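Local coordinates for protein carboxylesterase (Uncultured bacterium, PDB 5GMX) that hydrolyses carboxylic ester bonds as a family VIII carboxylesterase with a beta-lactamase-like fold, and also acts on oxyimino cephalosporins, at residues Gly50-Asp54 with Ala55-Arg59; Ser295-Gly298 with Ile299-Thr303. All coordinates share one frame; numbering follows the deposited sequence.

Interaction 1: Gly50-Asp54 with Ala55-Arg59; sequences GGFAD and AGRSR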
loop_
_atom_site.group_PDB
_atom_site.type_symbol
_atom_site.label_atom_id
_atom_site.label_comp_id
_atom_site.label_asym_id
_atom_site.label_seq_id
_atom_site.Cartn_x
_atom_site.Cartn_y
_atom_site.Cartn_z
ATOM N N GLY A 50 2.147 15.188 14.428
ATOM C CA GLY A 50 1.638 15.695 15.686
ATOM C C GLY A 50 1.035 14.618 16.560
ATOM O O GLY A 50 0.850 13.475 16.124
ATOM N N GLY A 51 0.736 14.985 17.801
ATOM C CA GLY A 51 0.092 14.085 18.737
ATOM C C GLY A 51 1.045 13.098 19.367
ATOM O O GLY A 51 2.238 13.371 19.511
ATOM N N PHE A 52 0.525 11.931 19.726
ATOM C CA PHE A 52 1.291 10.986 20.529
ATOM C C PHE A 52 1.411 9.616 19.885
ATOM O O PHE A 52 0.586 9.224 19.070
ATOM C CB PHE A 52 0.664 10.869 21.919
ATOM C CG PHE A 52 0.551 12.187 22.637
ATOM C CD1 PHE A 52 -0.589 12.963 22.513
ATOM C CD2 PHE A 52 1.599 12.659 23.411
ATOM C CE1 PHE A 52 -0.688 14.179 23.159
ATOM C CE2 PHE A 52 1.507 13.877 24.063
ATOM C CZ PHE A 52 0.360 14.638 23.936
ATOM N N ALA A 53 2.470 8.908 20.245
ATOM C CA ALA A 53 2.713 7.568 19.751
ATOM C C ALA A 53 1.996 6.500 20.583
ATOM O O ALA A 53 1.887 5.354 20.158
ATOM C CB ALA A 53 4.211 7.288 19.729
ATOM N N ASP A 54 1.502 6.874 21.759
ATOM C CA ASP A 54 0.940 5.896 22.689
ATOM C C ASP A 54 -0.449 6.294 23.172
ATOM O O ASP A 54 -0.816 7.464 23.144
ATOM C CB ASP A 54 1.873 5.703 23.896
ATOM C CG ASP A 54 2.032 6.973 24.731
ATOM O OD1 ASP A 54 2.071 8.075 24.140
ATOM O OD2 ASP A 54 2.136 6.870 25.978
ATOM N N ALA A 55 -1.217 5.303 23.609
ATOM C CA ALA A 55 -2.566 5.535 24.111
ATOM C C ALA A 55 -2.572 6.471 25.317
ATOM O O ALA A 55 -3.476 7.292 25.469
ATOM C CB ALA A 55 -3.229 4.205 24.470
ATOM N N GLY A 56 -1.550 6.348 26.160
ATOM C CA GLY A 56 -1.451 7.137 27.377
ATOM C C GLY A 56 -1.068 8.595 27.179
ATOM O O GLY A 56 -1.004 9.354 28.148
ATOM N N ARG A 57 -0.817 8.984 25.928
ATOM C CA ARG A 57 -0.434 10.355 25.572
ATOM C C ARG A 57 0.798 10.822 26.346
ATOM O O ARG A 57 0.883 11.979 26.741
ATOM C CB ARG A 57 -1.582 11.339 25.822
ATOM C CG ARG A 57 -2.964 10.828 25.458
ATOM C CD ARG A 57 -3.055 10.487 23.985
ATOM N NE ARG A 57 -4.437 10.368 23.525
ATOM C CZ ARG A 57 -5.152 11.382 23.045
ATOM N NH1 ARG A 57 -4.608 12.593 22.960
ATOM N NH2 ARG A 57 -6.402 11.179 22.642
ATOM N N SER A 58 1.748 9.922 26.562
ATOM C CA SER A 58 2.941 10.268 27.308
ATOM C C SER A 58 4.181 10.360 26.424
ATOM O O SER A 58 5.205 10.885 26.853
ATOM C CB SER A 58 3.175 9.241 28.411
ATOM O OG SER A 58 3.277 7.938 27.861
ATOM N N ARG A 59 4.089 9.876 25.187
ATOM C CA ARG A 59 5.238 9.924 24.290
ATOM C C ARG A 59 4.833 10.592 22.991
ATOM O O ARG A 59 4.093 10.013 22.203
ATOM C CB ARG A 59 5.783 8.527 23.992
ATOM C CG ARG A 59 6.338 7.777 25.192
ATOM C CD ARG A 59 7.054 6.495 24.764
ATOM N NE ARG A 59 6.199 5.555 24.038
ATOM C CZ ARG A 59 5.347 4.699 24.602
ATOM N NH1 ARG A 59 5.213 4.651 25.924
ATOM N NH2 ARG A 59 4.627 3.885 23.837
#

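Interaction 2: Ser295-Gly298 with Ile299-Thr303; sequences SAKG and IAEMT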
loop_
_atom_site.group_PDB
_atom_site.type_symbol
_atom_site.label_atom_id
_atom_site.label_comp_id
_atom_site.label_asym_id
_atom_site.label_seq_id
_atom_site.Cartn_x
_atom_site.Cartn_y
_atom_site.Cartn_z
ATOM N N SER A 295 10.331 5.107 -15.631
ATOM C CA SER A 295 9.893 5.937 -16.751
ATOM C C SER A 295 8.380 6.210 -16.686
ATOM O O SER A 295 7.630 5.467 -16.051
ATOM C CB SER A 295 10.247 5.272 -18.089
ATOM O OG SER A 295 9.312 4.254 -18.412
ATOM N N ALA A 296 7.941 7.284 -17.337
ATOM C CA ALA A 296 6.517 7.633 -17.399
ATOM C C ALA A 296 5.674 6.556 -18.107
ATOM O O ALA A 296 4.512 6.330 -17.755
ATOM C CB ALA A 296 6.341 8.972 -18.089
ATOM N N LYS A 297 6.258 5.916 -19.119
ATOM C CA LYS A 297 5.625 4.780 -19.789
ATOM C C LYS A 297 5.330 3.679 -18.783
ATOM O O LYS A 297 4.251 3.088 -18.803
ATOM C CB LYS A 297 6.527 4.246 -20.915
ATOM C CG LYS A 297 6.416 2.732 -21.182
ATOM C CD LYS A 297 7.663 2.001 -20.700
ATOM C CE LYS A 297 7.740 0.568 -21.206
ATOM N NZ LYS A 297 6.999 -0.437 -20.370
ATOM N N GLY A 298 6.278 3.432 -17.881
ATOM C CA GLY A 298 6.121 2.398 -16.871
ATOM C C GLY A 298 4.945 2.654 -15.948
ATOM O O GLY A 298 4.184 1.731 -15.597
ATOM N N ILE A 299 4.791 3.919 -15.568
ATOM C CA ILE A 299 3.677 4.346 -14.735
ATOM C C ILE A 299 2.358 4.182 -15.471
ATOM O O ILE A 299 1.400 3.640 -14.914
ATOM C CB ILE A 299 3.848 5.805 -14.277
ATOM C CG1 ILE A 299 5.035 5.919 -13.320
ATOM C CG2 ILE A 299 2.580 6.323 -13.599
ATOM C CD1 ILE A 299 5.505 7.357 -13.082
ATOM N N ALA A 300 2.311 4.617 -16.727
ATOM C CA ALA A 300 1.114 4.411 -17.544
ATOM C C ALA A 300 0.727 2.930 -17.620
ATOM O O ALA A 300 -0.457 2.570 -17.514
ATOM C CB ALA A 300 1.328 4.970 -18.948
ATOM N N GLU A 301 1.721 2.066 -17.793
ATOM C CA GLU A 301 1.446 0.639 -17.940
ATOM C C GLU A 301 0.956 -0.004 -16.636
ATOM O O GLU A 301 0.059 -0.839 -16.677
ATOM C CB GLU A 301 2.683 -0.105 -18.466
ATOM C CG GLU A 301 3.015 0.170 -19.929
ATOM C CD GLU A 301 1.923 -0.332 -20.879
ATOM O OE1 GLU A 301 1.225 -1.314 -20.536
ATOM O OE2 GLU A 301 1.752 0.264 -21.965
HETATM N N MSE A 302 1.523 0.378 -15.489
HETATM C CA MSE A 302 1.075 -0.226 -14.226
HETATM C C MSE A 302 -0.275 0.327 -13.747
HETATM O O MSE A 302 -0.915 -0.267 -12.875
HETATM C CB MSE A 302 2.141 -0.064 -13.123
HETATM C CG MSE A 302 1.980 1.119 -12.157
HETATM SE SE MSE A 302 3.706 1.532 -11.241
HETATM C CE MSE A 302 4.738 1.192 -12.801
ATOM N N THR A 303 -0.737 1.429 -14.339
ATOM C CA THR A 303 -2.021 1.996 -13.931
ATOM C C THR A 303 -3.154 1.822 -14.951
ATOM O O THR A 303 -4.225 2.401 -14.783
ATOM C CB THR A 303 -1.886 3.489 -13.603
ATOM O OG1 THR A 303 -1.333 4.186 -14.723
ATOM C CG2 THR A 303 -0.980 3.677 -12.392
#

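Interaction 1: Gly50-Asp54 with Ala55-Arg59
Asp54 and Phe52 meet Arg57, Ser58 and Arg59 in a local turn contact, in the loop that leaves strand 43-51 at the outer part of the molecule. The Asp54 carboxylate reaches forward across the turn to the backbone of 58-59. Its OD2 accepts Ser58 N at 3.1 Å through the syn lone pair, while OD1 takes Arg59 N at 2.9 Å from above the carboxylate plane. Ser58 OG also donates to OD2, although the modelled separation is too short to be taken literally. The chi1 of 64° sets Asp54 CG between its own N and carbonyl carbon, and from there both oxygens face these N-H groups. The Arg59 guanidinium lays one face over Asp54 CB, with NH2 3.3 Å from that carbon; its charge attraction to OD2 is long and no N-H points at the oxygen. On the Phe52 side, Arg57 CB sits 3.9 Å from the ring centroid in a CH-pi contact, and Arg57 O lies over a ring face, 3.3 Å from Phe52 CE2. Arg59 O, near the ring plane, receives Ala53 N at 2.8 Å in a nearly straight bond (171°). Glu215 binds the backbone N of Ala55, tying the loop to a neighbouring one. Arg57 N returns to Asp54 O at 3.2 Å, closing a type I beta turn whose first residue also caps, with its carboxylate, the N-H groups that follow the turn.

Interaction 2: Ser295-Gly298 with Ile299-Thr303
Lys297 O receives the N-H of Glu301 at 2.9 Å, the shortest of the four backbone bonds that join 295-298 to 299-303. The side chain of Glu301 folds back over the same carbonyl: with CG beside its own N (chi1 -72°) and a further bend at chi2, CG comes to 3.4 Å from Lys297 O. The lysine chain, itself bent twice, brings NZ to 4.1 Å from Glu301 CG, the two chains crossing at a slant; the glutamate carboxylate instead forms a salt bridge with Arg304. One residue on, Gly298 O accepts Met302 N at 3.0 Å, and the side chain of this selenomethionine is buried against Tyr92, Ile294 and Phe324. Ile299 turns inward to pack on Ile294 and on Phe339 of strand 339-342, so the helix is buried on this side while Ala296, Lys297 and Ala300 stay exposed. At the far end Thr303 OG1 donates to Ile299 O at 2.8 Å, where the backbone N of Thr303 offers only a weak bond. At the beginning, Ser295 OG accepts Gly298 N at 3.2 Å and is also hydrogen-bonded to Asp86, the last residue of helix 72-86. The segment is thus a short surface alpha-helix of two turns, begun by a serine N-cap that links it to the end of the helix following Ser71 of the ligand pocket.

How the interactions relate
Interactions 1 and 2 lie on opposite sides of the chain's centre, their own centres about 40 Å apart, and share no structural element. Both are local and partly buried, but interaction 1 is the more peripheral and belongs to an irregular loop, whereas interaction 2 is a complete short helix with one face against the interior. Side-chain oxygens serve as acceptors for backbone N-H groups in each: a carboxylate organises the loop of 50-59, while a serine hydroxyl starts the helix of 295-303, where repeating backbone bonds do most of the work. Within interaction 1 an aromatic ring and guanidinium groups touch; the buried Ile299 and Met302 of interaction 2 face aromatic and aliphatic residues outside the helix.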